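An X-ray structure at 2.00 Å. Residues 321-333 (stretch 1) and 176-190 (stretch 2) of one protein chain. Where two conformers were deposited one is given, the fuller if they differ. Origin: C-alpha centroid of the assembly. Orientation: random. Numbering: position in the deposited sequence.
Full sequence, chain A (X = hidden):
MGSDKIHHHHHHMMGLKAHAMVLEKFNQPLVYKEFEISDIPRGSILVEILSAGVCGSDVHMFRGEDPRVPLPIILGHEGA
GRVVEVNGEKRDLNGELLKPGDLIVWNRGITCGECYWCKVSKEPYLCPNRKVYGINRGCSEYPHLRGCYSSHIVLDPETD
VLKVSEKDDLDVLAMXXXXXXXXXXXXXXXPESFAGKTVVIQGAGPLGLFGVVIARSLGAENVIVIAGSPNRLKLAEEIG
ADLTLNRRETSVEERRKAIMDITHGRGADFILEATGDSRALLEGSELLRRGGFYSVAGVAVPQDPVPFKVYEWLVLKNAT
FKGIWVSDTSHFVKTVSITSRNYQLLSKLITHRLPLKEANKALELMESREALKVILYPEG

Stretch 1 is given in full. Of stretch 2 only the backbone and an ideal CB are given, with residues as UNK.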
# COMPACT_ATOMS: atom_id res chain seq x y z
N PHE A 321 -12.02 -10.29 -0.68
CA PHE A 321 -11.74 -11.73 -0.52
C PHE A 321 -10.44 -12.00 -1.22
O PHE A 321 -10.25 -11.62 -2.42
CB PHE A 321 -12.81 -12.63 -1.17
CG PHE A 321 -14.16 -12.66 -0.40
CD1 PHE A 321 -14.93 -11.52 -0.28
CD2 PHE A 321 -14.68 -13.85 0.08
CE1 PHE A 321 -16.18 -11.56 0.38
CE2 PHE A 321 -15.89 -13.87 0.77
CZ PHE A 321 -16.64 -12.74 0.90
N LYS A 322 -9.49 -12.57 -0.51
CA LYS A 322 -8.15 -12.73 -1.06
C LYS A 322 -7.73 -14.18 -0.89
O LYS A 322 -7.57 -14.61 0.23
CB LYS A 322 -7.18 -11.83 -0.29
CG LYS A 322 -5.71 -11.96 -0.62
CD LYS A 322 -5.42 -11.31 -1.96
CE LYS A 322 -4.25 -11.95 -2.67
NZ LYS A 322 -4.20 -11.59 -4.14
N GLY A 323 -7.54 -14.93 -1.99
CA GLY A 323 -7.06 -16.29 -1.85
C GLY A 323 -5.56 -16.28 -1.59
O GLY A 323 -4.83 -15.43 -2.11
N ILE A 324 -5.09 -17.27 -0.81
CA ILE A 324 -3.70 -17.37 -0.38
C ILE A 324 -3.08 -18.69 -0.87
O ILE A 324 -3.55 -19.79 -0.49
CB ILE A 324 -3.58 -17.25 1.18
CG1 ILE A 324 -4.28 -16.01 1.68
CG2 ILE A 324 -2.11 -17.34 1.60
CD1 ILE A 324 -3.73 -14.71 1.20
N TRP A 325 -2.09 -18.58 -1.75
CA TRP A 325 -1.40 -19.73 -2.27
C TRP A 325 0.01 -19.81 -1.64
O TRP A 325 0.85 -18.94 -1.89
CB TRP A 325 -1.28 -19.68 -3.80
CG TRP A 325 -0.65 -20.92 -4.33
CD1 TRP A 325 0.54 -21.06 -4.99
CD2 TRP A 325 -1.19 -22.21 -4.20
NE1 TRP A 325 0.77 -22.38 -5.28
CE2 TRP A 325 -0.29 -23.11 -4.81
CE3 TRP A 325 -2.39 -22.71 -3.65
CZ2 TRP A 325 -0.51 -24.48 -4.86
CZ3 TRP A 325 -2.60 -24.09 -3.67
CH2 TRP A 325 -1.67 -24.95 -4.29
N VAL A 326 0.26 -20.89 -0.90
CA VAL A 326 1.56 -21.20 -0.31
C VAL A 326 2.26 -19.94 0.28
O VAL A 326 1.61 -19.16 1.00
CB VAL A 326 2.44 -22.13 -1.24
CG1 VAL A 326 1.64 -23.40 -1.60
CG2 VAL A 326 2.90 -21.44 -2.45
N SER A 327 3.56 -19.80 0.08
CA SER A 327 4.32 -18.72 0.67
C SER A 327 5.62 -18.66 -0.06
O SER A 327 5.97 -19.58 -0.81
CB SER A 327 4.58 -19.02 2.13
OG SER A 327 5.14 -20.30 2.26
N ASP A 328 6.34 -17.57 0.15
CA ASP A 328 7.64 -17.39 -0.43
C ASP A 328 8.70 -17.14 0.64
O ASP A 328 8.43 -17.25 1.82
CB ASP A 328 7.60 -16.29 -1.52
CG ASP A 328 7.32 -14.92 -0.99
OD1 ASP A 328 7.64 -14.59 0.18
OD2 ASP A 328 6.82 -14.07 -1.72
N THR A 329 9.92 -16.83 0.20
CA THR A 329 11.01 -16.63 1.13
C THR A 329 10.84 -15.43 2.06
O THR A 329 11.29 -15.50 3.15
CB THR A 329 12.31 -16.50 0.35
OG1 THR A 329 12.58 -17.77 -0.28
CG2 THR A 329 13.49 -16.21 1.26
N SER A 330 10.16 -14.36 1.64
CA SER A 330 9.86 -13.27 2.55
C SER A 330 8.93 -13.75 3.67
O SER A 330 9.12 -13.42 4.84
CB SER A 330 9.30 -12.03 1.82
OG SER A 330 7.93 -12.24 1.40
N HIS A 331 7.94 -14.57 3.34
CA HIS A 331 7.07 -15.07 4.36
C HIS A 331 7.79 -16.03 5.31
O HIS A 331 7.53 -16.03 6.53
CB HIS A 331 5.87 -15.79 3.74
CG HIS A 331 5.09 -14.97 2.78
ND1 HIS A 331 4.80 -15.40 1.50
CD2 HIS A 331 4.58 -13.71 2.88
CE1 HIS A 331 4.10 -14.47 0.87
NE2 HIS A 331 3.96 -13.43 1.68
N PHE A 332 8.66 -16.85 4.72
CA PHE A 332 9.54 -17.79 5.45
C PHE A 332 10.34 -17.10 6.59
O PHE A 332 10.28 -17.47 7.77
CB PHE A 332 10.44 -18.51 4.40
CG PHE A 332 11.64 -19.22 4.96
CD1 PHE A 332 11.51 -20.31 5.80
CD2 PHE A 332 12.89 -18.79 4.67
CE1 PHE A 332 12.66 -20.96 6.30
CE2 PHE A 332 14.03 -19.42 5.19
CZ PHE A 332 13.90 -20.49 6.00
N VAL A 333 11.06 -16.06 6.23
CA VAL A 333 11.90 -15.36 7.18
C VAL A 333 11.04 -14.74 8.30
O VAL A 333 11.35 -14.84 9.50
CB VAL A 333 12.70 -14.28 6.39
CG1 VAL A 333 13.19 -13.16 7.28
CG2 VAL A 333 13.80 -14.91 5.60
N UNK A 176 6.48 -25.09 11.34
CA UNK A 176 6.15 -23.71 11.01
C UNK A 176 6.31 -23.42 9.53
O UNK A 176 5.68 -22.50 8.99
CB UNK A 176 7.02 -22.75 11.82
N UNK A 177 7.18 -24.18 8.90
CA UNK A 177 7.62 -23.91 7.53
C UNK A 177 6.45 -24.01 6.59
O UNK A 177 6.41 -23.34 5.56
CB UNK A 177 8.73 -24.88 7.10
N UNK A 178 5.53 -24.90 6.91
CA UNK A 178 4.41 -25.09 6.04
C UNK A 178 3.21 -24.26 6.52
O UNK A 178 3.00 -23.13 5.99
CB UNK A 178 4.05 -26.58 5.96
N UNK A 179 2.49 -24.80 7.52
CA UNK A 179 1.26 -24.16 7.96
C UNK A 179 1.53 -22.72 8.42
O UNK A 179 0.80 -21.83 8.11
CB UNK A 179 0.62 -24.97 9.09
N UNK A 180 2.63 -22.49 9.12
CA UNK A 180 2.94 -21.17 9.62
C UNK A 180 3.24 -20.11 8.59
O UNK A 180 2.78 -18.97 8.72
CB UNK A 180 4.14 -21.27 10.57
N UNK A 181 3.97 -20.45 7.55
CA UNK A 181 4.25 -19.47 6.51
C UNK A 181 3.04 -19.16 5.62
O UNK A 181 2.86 -18.03 5.15
CB UNK A 181 5.41 -19.97 5.64
N UNK A 182 2.16 -20.15 5.43
CA UNK A 182 0.94 -19.89 4.72
C UNK A 182 0.04 -18.97 5.56
O UNK A 182 -0.51 -17.99 5.04
CB UNK A 182 0.23 -21.20 4.38
N UNK A 183 -0.09 -19.24 6.87
CA UNK A 183 -0.82 -18.33 7.74
C UNK A 183 -0.19 -16.91 7.73
O UNK A 183 -0.88 -15.91 7.65
CB UNK A 183 -0.85 -18.89 9.16
N UNK A 184 1.14 -16.83 7.79
CA UNK A 184 1.80 -15.54 7.69
C UNK A 184 1.42 -14.82 6.40
O UNK A 184 1.04 -13.63 6.41
CB UNK A 184 3.32 -15.72 7.77
N UNK A 185 1.53 -15.50 5.27
CA UNK A 185 1.17 -14.95 3.98
C UNK A 185 -0.23 -14.31 4.09
O UNK A 185 -0.51 -13.19 3.61
CB UNK A 185 1.21 -16.03 2.90
N UNK A 186 -1.14 -15.03 4.72
CA UNK A 186 -2.51 -14.57 4.80
C UNK A 186 -2.69 -13.27 5.51
O UNK A 186 -3.52 -12.46 5.13
CB UNK A 186 -3.37 -15.63 5.49
N UNK A 187 -1.94 -13.11 6.60
CA UNK A 187 -1.92 -11.88 7.39
C UNK A 187 -1.16 -10.77 6.71
O UNK A 187 -1.58 -9.59 6.78
CB UNK A 187 -1.31 -12.14 8.77
N UNK A 188 -0.10 -11.12 6.00
CA UNK A 188 0.75 -10.15 5.31
C UNK A 188 -0.01 -9.46 4.19
O UNK A 188 0.34 -8.36 3.80
CB UNK A 188 2.00 -10.83 4.75
N UNK A 189 -1.05 -10.11 3.65
CA UNK A 189 -1.83 -9.49 2.57
C UNK A 189 -2.76 -8.35 3.05
O UNK A 189 -3.21 -7.53 2.26
CB UNK A 189 -2.67 -10.57 1.87
N UNK A 190 -3.04 -8.30 4.34
CA UNK A 190 -3.89 -7.23 4.93
C UNK A 190 -3.20 -5.85 4.84
O UNK A 190 -2.08 -5.70 5.31
CB UNK A 190 -4.21 -7.55 6.39

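Position 176 has helical angles, and its ideal CB finds nothing of stretch 1 within 5.5 Å, so the contact sets no demand; it is A176. At 177 the CB points sideways, but the ring edge of F332 lies within reach of a long flexible chain, and leucine or methionine would suit. The residue is M177, whose SD lies 3.4 Å from F332 CE1, at the ring edge. Positions 178 and 179 meet nothing in stretch 1 and could hold many residues; they are C178 and S179. At 180 an ideal CB would lie 2.5 Å from the carbonyl O of 176, within the wider helical turn, which favours glycine, and G180 is found.

Position 181 points toward stretch 1, its ideal CB 3.4 Å from S327 OG. So little space favours a small residue, alanine, glycine or perhaps serine. A181 places its CB 3.5 Å from S327 OG. At 182 the CB points sideways, 4.2 Å from V326 O, with the S327 hydroxyl nearby; a small polar or beta-branched residue would fit. T182 joins S327 through water 1, which lies 2.5 Å from T182 OG1 and 2.7 Å from S327 OG. Position 183 points away and is unconstrained here: A183.

Position 184 points toward H331, its ideal CB 4.4 Å from H331 O, and a large side chain could lie along the imidazole. Y184 brings CD2 to 3.9 Å from H331 CD2, which lies at the edge of the tyrosine ring.

Position 185 is the most demanding. Its ideal CB lies 3.7 Å from V326 O, an acceptor, and between I324 CG2 and H331 CE1, so a flat side chain with a donor is suited; histidine fits well, and asparagine or glutamine could also donate. H185 ND1 donates to V326 O (2.7 Å, 165°). Its ring forms an offset stack with H331, centroids 4.2 Å apart and planes at 16°, while I324 CG2 covers the opposite face.

At 186 the CB points sideways, 3.9 Å from I324 CG1, suiting a small apolar residue; A186 keeps its CB 4.0 Å from that atom. Position 187 points away: F187.

Position 188 points toward the H331 imidazole edge, where a polar or acidic residue is plausible. D188 OD2 lies 3.8 Å from H331 NE2, and water 2 bridges these two atoms. Position 189 faces I324 CD1 and the aliphatic part of K322, so a long chain with an acidic end would suit. E189 packs CG 3.7 Å from I324 CD1, and its OE1 stays 4.5 Å from K322 NZ, beyond a salt bridge. Position 190 is out of reach: Y190.

Stretch 2 (176-190) AMCSGATAYHAFDEY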
# COMPACT_ATOMS: atom_id res chain seq x y z
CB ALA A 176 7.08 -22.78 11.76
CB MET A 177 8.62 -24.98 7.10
CG MET A 177 9.89 -25.02 7.87
SD MET A 177 10.85 -23.60 7.40
CE MET A 177 10.19 -22.29 8.50
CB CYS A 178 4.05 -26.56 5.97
SG CYS A 178 2.64 -26.76 4.93
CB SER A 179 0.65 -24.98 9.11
OG SER A 179 1.64 -25.26 10.10
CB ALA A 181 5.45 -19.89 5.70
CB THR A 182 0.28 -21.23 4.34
OG1 THR A 182 1.11 -21.90 3.41
CG2 THR A 182 -1.04 -21.00 3.62
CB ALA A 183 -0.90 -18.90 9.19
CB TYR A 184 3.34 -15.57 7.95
CG TYR A 184 3.78 -14.15 7.93
CD1 TYR A 184 3.54 -13.34 9.02
CD2 TYR A 184 4.26 -13.58 6.78
CE1 TYR A 184 3.79 -11.99 8.97
CE2 TYR A 184 4.54 -12.21 6.72
CZ TYR A 184 4.29 -11.44 7.81
OH TYR A 184 4.54 -10.09 7.71
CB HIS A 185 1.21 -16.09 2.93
CG HIS A 185 0.89 -15.68 1.52
ND1 HIS A 185 1.00 -16.54 0.45
CD2 HIS A 185 0.54 -14.48 1.00
CE1 HIS A 185 0.67 -15.90 -0.66
NE2 HIS A 185 0.40 -14.64 -0.36
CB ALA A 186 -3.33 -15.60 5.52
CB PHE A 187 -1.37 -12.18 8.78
CG PHE A 187 -2.38 -12.82 9.69
CD1 PHE A 187 -2.55 -14.20 9.71
CD2 PHE A 187 -3.15 -12.04 10.57
CE1 PHE A 187 -3.51 -14.79 10.55
CE2 PHE A 187 -4.08 -12.61 11.42
CZ PHE A 187 -4.28 -14.03 11.38
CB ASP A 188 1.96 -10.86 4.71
CG ASP A 188 3.06 -9.94 4.34
OD1 ASP A 188 3.57 -9.19 5.21
OD2 ASP A 188 3.52 -9.94 3.17
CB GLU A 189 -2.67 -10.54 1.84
CG GLU A 189 -1.86 -11.51 1.02
CD GLU A 189 -1.07 -10.81 -0.08
OE1 GLU A 189 -1.62 -9.95 -0.80
OE2 GLU A 189 0.13 -11.07 -0.17
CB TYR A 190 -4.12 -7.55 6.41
CG TYR A 190 -5.14 -6.65 7.07
CD1 TYR A 190 -6.46 -6.65 6.65
CD2 TYR A 190 -4.80 -5.89 8.16
CE1 TYR A 190 -7.41 -5.86 7.27
CE2 TYR A 190 -5.74 -5.08 8.81
CZ TYR A 190 -7.03 -5.05 8.35
OH TYR A 190 -7.97 -4.29 8.98
O HOH W 1 3.60 -22.27 3.14
O HOH W 2 2.41 -11.20 1.19
O HOH W 3 6.24 -10.79 3.26
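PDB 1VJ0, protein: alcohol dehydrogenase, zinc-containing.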